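Local coordinates for protein CRISPR pre-crRNA endoribonuclease Cas5d (Mannheimia succiniciproducens, PDB 3KG4) that acts as a CRISPR-associated endoribonuclease that processes precursor CRISPR RNA into crRNA without needing a metal cofactor, at residues Tyr15-Thr19 and Ser29-Thr34; Pro49-Val54 and Glu119-Thr125; Met191-Ile195 and Val217-Tyr221. All coordinates share one frame. Numbering follows the deposited sequence.

Contact 1: Tyr15-Thr19 and Ser29-Thr34; sequences YACFT and SYDVIT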
# COMPACT_ATOMS: atom_id res chain seq x y z
N TYR A 15 -6.20 -13.07 0.78
CA TYR A 15 -7.20 -12.28 0.02
C TYR A 15 -7.02 -10.76 0.16
O TYR A 15 -6.51 -10.25 1.18
CB TYR A 15 -8.61 -12.63 0.48
CG TYR A 15 -8.96 -14.07 0.29
CD1 TYR A 15 -9.27 -14.57 -0.98
CD2 TYR A 15 -8.96 -14.95 1.38
CE1 TYR A 15 -9.61 -15.90 -1.15
CE2 TYR A 15 -9.28 -16.29 1.21
CZ TYR A 15 -9.61 -16.75 -0.05
OH TYR A 15 -9.94 -18.06 -0.22
N ALA A 16 -7.46 -10.02 -0.87
CA ALA A 16 -7.46 -8.56 -0.84
C ALA A 16 -8.60 -8.03 -1.69
O ALA A 16 -8.96 -8.63 -2.68
CB ALA A 16 -6.13 -7.97 -1.36
N CYS A 17 -9.12 -6.89 -1.33
CA CYS A 17 -10.13 -6.25 -2.13
C CYS A 17 -9.97 -4.74 -2.06
O CYS A 17 -10.36 -4.09 -1.09
CB CYS A 17 -11.55 -6.67 -1.70
SG CYS A 17 -12.74 -6.07 -2.91
N PHE A 18 -9.34 -4.20 -3.11
CA PHE A 18 -9.17 -2.77 -3.26
C PHE A 18 -10.24 -2.30 -4.23
O PHE A 18 -10.07 -2.33 -5.47
CB PHE A 18 -7.77 -2.47 -3.76
CG PHE A 18 -6.72 -3.14 -2.98
CD1 PHE A 18 -6.43 -2.73 -1.67
CD2 PHE A 18 -6.06 -4.25 -3.48
CE1 PHE A 18 -5.43 -3.41 -0.91
CE2 PHE A 18 -5.09 -4.91 -2.75
CZ PHE A 18 -4.78 -4.50 -1.46
N THR A 19 -11.35 -1.90 -3.66
CA THR A 19 -12.57 -1.81 -4.43
C THR A 19 -12.55 -0.75 -5.54
O THR A 19 -12.22 0.40 -5.31
CB THR A 19 -13.77 -1.55 -3.46
OG1 THR A 19 -13.80 -2.60 -2.48
CG2 THR A 19 -15.07 -1.49 -4.24
N SER A 29 -12.34 -5.86 -7.10
CA SER A 29 -11.03 -5.29 -6.71
C SER A 29 -10.26 -4.81 -7.95
O SER A 29 -10.35 -5.36 -9.07
CB SER A 29 -10.18 -6.34 -5.98
OG SER A 29 -8.88 -5.85 -5.57
N TYR A 30 -9.49 -3.77 -7.73
CA TYR A 30 -8.42 -3.42 -8.60
C TYR A 30 -7.43 -4.58 -8.66
O TYR A 30 -7.47 -5.50 -7.82
CB TYR A 30 -7.72 -2.23 -8.07
CG TYR A 30 -8.34 -0.89 -8.34
CD1 TYR A 30 -8.47 -0.41 -9.65
CD2 TYR A 30 -8.67 -0.06 -7.30
CE1 TYR A 30 -8.97 0.86 -9.89
CE2 TYR A 30 -9.19 1.21 -7.54
CZ TYR A 30 -9.32 1.66 -8.84
OH TYR A 30 -9.80 2.92 -9.11
N ASP A 31 -6.56 -4.55 -9.66
CA ASP A 31 -5.58 -5.61 -9.87
C ASP A 31 -4.48 -5.64 -8.84
O ASP A 31 -3.87 -6.69 -8.64
CB ASP A 31 -4.90 -5.47 -11.26
CG ASP A 31 -5.82 -5.72 -12.40
OD1 ASP A 31 -7.04 -5.87 -12.18
OD2 ASP A 31 -5.32 -5.83 -13.56
N VAL A 32 -4.23 -4.50 -8.19
CA VAL A 32 -3.17 -4.35 -7.20
C VAL A 32 -3.64 -3.34 -6.14
O VAL A 32 -4.62 -2.61 -6.32
CB VAL A 32 -1.86 -3.80 -7.83
CG1 VAL A 32 -1.34 -4.73 -9.02
CG2 VAL A 32 -2.08 -2.38 -8.38
N ILE A 33 -2.87 -3.28 -5.07
CA ILE A 33 -3.09 -2.28 -4.05
C ILE A 33 -2.94 -0.83 -4.55
O ILE A 33 -2.07 -0.50 -5.38
CB ILE A 33 -2.14 -2.60 -2.82
CG1 ILE A 33 -2.51 -1.72 -1.62
CG2 ILE A 33 -0.70 -2.35 -3.21
CD1 ILE A 33 -1.96 -2.21 -0.28
N THR A 34 -3.85 0.03 -4.08
CA THR A 34 -3.82 1.43 -4.37
C THR A 34 -2.87 2.12 -3.40
O THR A 34 -2.62 1.59 -2.32
CB THR A 34 -5.23 2.05 -4.18
OG1 THR A 34 -5.70 1.74 -2.85
CG2 THR A 34 -6.23 1.48 -5.24
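Two hydrogen bonds fix residues Tyr15-Thr19 against Ser29-Thr34, and Phe18 takes part in both. Phe18 N donates to Ser29 OG (3.0 Å, 158° at the hydrogen), and Phe18 O accepts from Tyr30 N (2.7 Å, 174°). Ser29 OG in turn donates to Tyr30 O at 2.7 Å, so one hydroxyl, in the t rotamer, serves both backbones. A single bridge brings Thr19 CA within 4.4 Å of Ser29 CA.

Apolar contact centres on the Phe18 ring. Ile33 CA lies 3.6 Å from the Phe18 ring centroid, 13° off its normal, a CH-pi contact, and Ile33 CG1 comes within 3.4 Å of Phe18 CE1.

Both segments lie in the connection from strand 7-13 to helix 35-45, consistent with the first β-α link of a ferredoxin-like fold. Thr34 N-caps that helix through Ala37 N. Tyr116 of strand 114-124 touches Phe18 and Ile33, Ser29 and Ala16 bond through their backbones to strand 107-112, and Tyr30 and Val32 pack on Met191 of strand 186-195.

Contact 2: Pro49-Val54 and Glu119-Thr125; sequences PAINWV and EAHAVMT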
# COMPACT_ATOMS: atom_id res chain seq x y z
N PRO A 49 -0.54 13.44 13.56
CA PRO A 49 -0.97 14.57 12.73
C PRO A 49 0.19 15.37 12.20
O PRO A 49 0.05 16.07 11.21
CB PRO A 49 -1.84 15.45 13.68
CG PRO A 49 -1.89 14.80 14.96
CD PRO A 49 -1.18 13.46 14.89
N ALA A 50 1.34 15.27 12.86
CA ALA A 50 2.51 15.97 12.40
C ALA A 50 2.94 15.47 11.00
O ALA A 50 3.51 16.25 10.23
CB ALA A 50 3.67 15.83 13.43
N ILE A 51 2.65 14.21 10.67
CA ILE A 51 3.16 13.61 9.41
C ILE A 51 2.08 13.04 8.49
O ILE A 51 0.97 12.74 8.91
CB ILE A 51 4.17 12.48 9.68
CG1 ILE A 51 3.50 11.32 10.42
CG2 ILE A 51 5.43 13.04 10.42
CD1 ILE A 51 4.12 9.96 10.18
N ASN A 52 2.45 12.91 7.21
CA ASN A 52 1.68 12.16 6.22
C ASN A 52 2.65 11.22 5.53
O ASN A 52 3.80 11.59 5.26
CB ASN A 52 1.00 13.09 5.18
CG ASN A 52 -0.32 13.71 5.70
OD1 ASN A 52 -0.60 14.89 5.44
ND2 ASN A 52 -1.11 12.92 6.45
N TRP A 53 2.20 9.98 5.34
CA TRP A 53 2.96 8.99 4.60
C TRP A 53 2.74 9.20 3.11
O TRP A 53 1.59 9.29 2.64
CB TRP A 53 2.53 7.60 4.96
CG TRP A 53 2.91 7.19 6.30
CD1 TRP A 53 2.08 6.91 7.33
CD2 TRP A 53 4.24 6.98 6.78
NE1 TRP A 53 2.82 6.52 8.44
CE2 TRP A 53 4.15 6.59 8.12
CE3 TRP A 53 5.51 7.10 6.19
CZ2 TRP A 53 5.28 6.32 8.90
CZ3 TRP A 53 6.63 6.86 6.97
CH2 TRP A 53 6.51 6.44 8.30
N VAL A 54 3.83 9.27 2.36
CA VAL A 54 3.73 9.43 0.90
C VAL A 54 4.23 8.15 0.22
O VAL A 54 5.38 7.76 0.44
CB VAL A 54 4.52 10.67 0.46
CG1 VAL A 54 4.55 10.80 -1.10
CG2 VAL A 54 3.92 11.92 1.11
N GLU A 119 6.99 1.08 -0.62
CA GLU A 119 8.11 1.96 -0.38
C GLU A 119 7.55 3.36 -0.24
O GLU A 119 6.83 3.81 -1.12
CB GLU A 119 9.09 1.87 -1.54
CG GLU A 119 10.36 2.60 -1.30
CD GLU A 119 11.41 2.25 -2.41
OE1 GLU A 119 11.78 1.07 -2.55
OE2 GLU A 119 11.85 3.18 -3.10
N ALA A 120 7.91 4.04 0.84
CA ALA A 120 7.28 5.29 1.25
C ALA A 120 8.25 6.17 2.02
O ALA A 120 9.27 5.68 2.56
CB ALA A 120 6.00 4.99 2.16
N HIS A 121 7.90 7.45 2.12
CA HIS A 121 8.59 8.35 3.03
C HIS A 121 7.56 9.22 3.77
O HIS A 121 6.35 9.23 3.43
CB HIS A 121 9.60 9.21 2.25
CG HIS A 121 8.98 10.16 1.29
ND1 HIS A 121 8.61 9.82 0.00
CD2 HIS A 121 8.67 11.47 1.43
CE1 HIS A 121 8.09 10.88 -0.60
NE2 HIS A 121 8.10 11.88 0.26
N ALA A 122 8.03 9.93 4.79
CA ALA A 122 7.18 10.83 5.57
C ALA A 122 7.39 12.29 5.15
O ALA A 122 8.49 12.68 4.79
CB ALA A 122 7.48 10.65 7.10
N VAL A 123 6.31 13.08 5.16
CA VAL A 123 6.38 14.53 4.98
C VAL A 123 5.76 15.14 6.23
O VAL A 123 4.88 14.52 6.84
CB VAL A 123 5.63 15.01 3.71
CG1 VAL A 123 4.13 14.70 3.79
CG2 VAL A 123 5.83 16.52 3.49
N MET A 124 6.28 16.30 6.64
CA MET A 124 5.75 17.03 7.79
C MET A 124 4.55 17.82 7.32
O MET A 124 4.56 18.36 6.23
CB MET A 124 6.80 17.97 8.40
CG MET A 124 8.13 17.32 8.73
SD MET A 124 8.02 15.81 9.64
CE MET A 124 7.18 16.37 11.12
N THR A 125 3.50 17.85 8.14
CA THR A 125 2.29 18.64 7.85
C THR A 125 2.40 20.06 8.46
O THR A 125 3.27 20.32 9.30
CB THR A 125 1.01 17.95 8.40
OG1 THR A 125 1.04 17.90 9.83
CG2 THR A 125 0.90 16.54 7.86
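This is the antiparallel pairing of the second and third strands of a ferredoxin-like (RRM-type) domain, inferred from the βαββαβ chain order and the 4-1-3-2 arrangement of its strands, as in other RAMP proteins. Strands 51-54 and 119-124 run at 148° with axes 4.6 Å apart. Asn52-Val123 and Val54-His121 are hydrogen-bonded pairs. Asn52 N to Val123 O and Val123 N to Asn52 O both measure 2.9 Å; Val54 N to His121 O is 2.7 Å and His121 N to Val54 O is 3.0 Å. Ile51-Met124 and Trp53-Ala122 are non-hydrogen-bonded pairs.

Ile51, Trp53, Ala122 and Met124 share one face of the sheet. Met124, with all three chi angles near -60°, curls back so that its CE reaches Ile51 CG2 at 3.8 Å and Ala50 CB at 4.2 Å. Trp53, chi1 m, lays CZ3 3.9 Å from Ala122 CB and packs against Leu42 of helix 35-45 and Ile138 of helix 135-146; its NE1 bonds to His46 O.

Asn52, Val54, His121 and Val123 point to the other face. The p rotamer of His121 sets a face of its ring against Val54, whose CB lies 4.0 Å from the His121 ring centroid and 24° off the normal, a CH-pi contact. His121 ND1 is bonded to Asp56.

Past the ladder, Thr125 N donates to Ala50 O (2.6 Å). The p rotamer of Thr125 puts CG2 3.3 Å from Asn52 OD1 and directs its hydroxyl to the residues leading into strand 51-54: Thr125 OG1 donates to Pro49 O over a very short 2.5 Å.

Contact 3: Met191-Ile195 and Val217-Tyr221; sequences MLHDI and VPPFY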
# COMPACT_ATOMS: atom_id res chain seq x y z
N MET A 191 -6.25 4.40 -11.90
CA MET A 191 -6.55 3.79 -10.60
C MET A 191 -6.62 4.93 -9.62
O MET A 191 -5.95 5.94 -9.79
CB MET A 191 -5.42 2.85 -10.13
CG MET A 191 -5.25 1.52 -10.86
SD MET A 191 -4.15 0.26 -10.11
CE MET A 191 -4.81 0.30 -8.35
N LEU A 192 -7.40 4.74 -8.55
CA LEU A 192 -7.42 5.70 -7.47
C LEU A 192 -6.03 5.88 -6.93
O LEU A 192 -5.37 4.88 -6.67
CB LEU A 192 -8.31 5.15 -6.35
CG LEU A 192 -8.46 6.12 -5.17
CD1 LEU A 192 -9.37 7.26 -5.65
CD2 LEU A 192 -9.05 5.33 -3.98
N HIS A 193 -5.58 7.14 -6.82
CA HIS A 193 -4.37 7.48 -6.12
C HIS A 193 -4.78 7.67 -4.62
O HIS A 193 -4.34 6.94 -3.73
CB HIS A 193 -3.77 8.75 -6.69
CG HIS A 193 -2.39 9.07 -6.20
ND1 HIS A 193 -1.97 8.83 -4.91
CD2 HIS A 193 -1.33 9.64 -6.83
CE1 HIS A 193 -0.71 9.20 -4.77
NE2 HIS A 193 -0.30 9.72 -5.92
N ASP A 194 -5.62 8.65 -4.36
CA ASP A 194 -6.14 8.84 -2.98
C ASP A 194 -7.33 9.79 -3.03
O ASP A 194 -7.65 10.31 -4.07
CB ASP A 194 -5.03 9.41 -2.07
CG ASP A 194 -4.98 8.75 -0.67
OD1 ASP A 194 -3.83 8.55 -0.17
OD2 ASP A 194 -6.07 8.43 -0.10
N ILE A 195 -7.98 10.00 -1.87
CA ILE A 195 -9.15 10.89 -1.73
C ILE A 195 -8.84 11.98 -0.69
O ILE A 195 -8.11 11.73 0.27
CB ILE A 195 -10.40 10.10 -1.24
CG1 ILE A 195 -10.83 9.08 -2.29
CG2 ILE A 195 -11.60 11.03 -0.99
CD1 ILE A 195 -11.01 7.66 -1.72
N VAL A 217 4.66 5.67 -8.05
CA VAL A 217 3.50 6.45 -7.71
C VAL A 217 3.87 7.93 -7.76
O VAL A 217 4.77 8.38 -7.02
CB VAL A 217 2.98 6.08 -6.28
CG1 VAL A 217 1.77 6.96 -5.92
CG2 VAL A 217 2.64 4.61 -6.23
N PRO A 218 3.20 8.69 -8.64
CA PRO A 218 3.60 10.07 -8.78
C PRO A 218 3.12 10.90 -7.58
O PRO A 218 2.18 10.46 -6.88
CB PRO A 218 2.90 10.51 -10.06
CG PRO A 218 1.63 9.73 -10.07
CD PRO A 218 2.04 8.37 -9.52
N PRO A 219 3.76 12.07 -7.34
CA PRO A 219 3.28 13.03 -6.33
C PRO A 219 1.78 13.26 -6.43
O PRO A 219 1.27 13.45 -7.53
CB PRO A 219 4.04 14.32 -6.66
CG PRO A 219 5.30 13.87 -7.28
CD PRO A 219 4.99 12.54 -7.99
N PHE A 220 1.09 13.22 -5.29
CA PHE A 220 -0.37 13.37 -5.24
C PHE A 220 -0.86 14.72 -5.73
O PHE A 220 -1.87 14.80 -6.42
CB PHE A 220 -0.89 13.21 -3.80
CG PHE A 220 -2.38 13.24 -3.72
CD1 PHE A 220 -3.11 12.11 -4.03
CD2 PHE A 220 -3.05 14.42 -3.36
CE1 PHE A 220 -4.49 12.13 -3.99
CE2 PHE A 220 -4.45 14.44 -3.30
CZ PHE A 220 -5.17 13.30 -3.63
N TYR A 221 -0.16 15.79 -5.35
CA TYR A 221 -0.57 17.17 -5.67
C TYR A 221 -0.10 17.70 -7.04
O TYR A 221 0.95 17.31 -7.54
CB TYR A 221 -0.15 18.12 -4.55
CG TYR A 221 -0.95 17.87 -3.29
CD1 TYR A 221 -2.27 18.31 -3.20
CD2 TYR A 221 -0.41 17.15 -2.23
CE1 TYR A 221 -3.02 18.06 -2.07
CE2 TYR A 221 -1.15 16.90 -1.09
CZ TYR A 221 -2.46 17.35 -1.01
OH TYR A 221 -3.21 17.09 0.11
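A classic beta bulge shapes this contact: His193 and Asp194 both face His204 on the adjoining strand 203-211, and the CA-to-CB bonds of both residues point toward Val217-Tyr221. The backbones remain well apart, the nearest CA atoms being those of His193 and Phe220 at 7.2 Å, so side chains span the gap. His193 NE2 donates to Pro218 O (2.8 Å, 162° at the hydrogen), an acceptor near the imidazole plane, and lies 3.5 Å from Val217 CG1. One face of the imidazole receives the edge of Phe220 in a T-shaped stack, centroids 5.1 Å apart and planes at 90°. Phe220 CE1 approaches Asp194 CB at 3.4 Å, although the Asp194 carboxylate turns elsewhere, to Arg39 (salt bridge) and Ser36 (hydrogen bond). Strands 214-216, 203-211 and 186-195 continue the antiparallel sheet beyond strand 51-60; the C-terminal loop reaches across Phe206 and His204 to the outermost strand, with Pro35 of helix 35-45 against His193 and Val217.

Contacts 1 and 3 touch, with centres 15 Å apart: Tyr30 OH lies 3.1 Å from Leu192 N, a probable hydrogen bond, and Met191 CE packs 3.6 Å from both Val32 O and Thr34 CG2. Contact 2 touches neither: its nearest atoms are about 9 Å from contact 1 and about 6 Å from contact 3, with centres 23 and 14 Å away, and it lies on the opposite side of the chain's centre from contact 1. Contacts 2 and 3 reach the same seven-stranded sheet. Helix 35-45 is bordered by all three contacts, and its Arg39 meets both Asp194 of contact 3 and Asn52 of contact 2. These coordinates contain no RNA to locate the cleavage site.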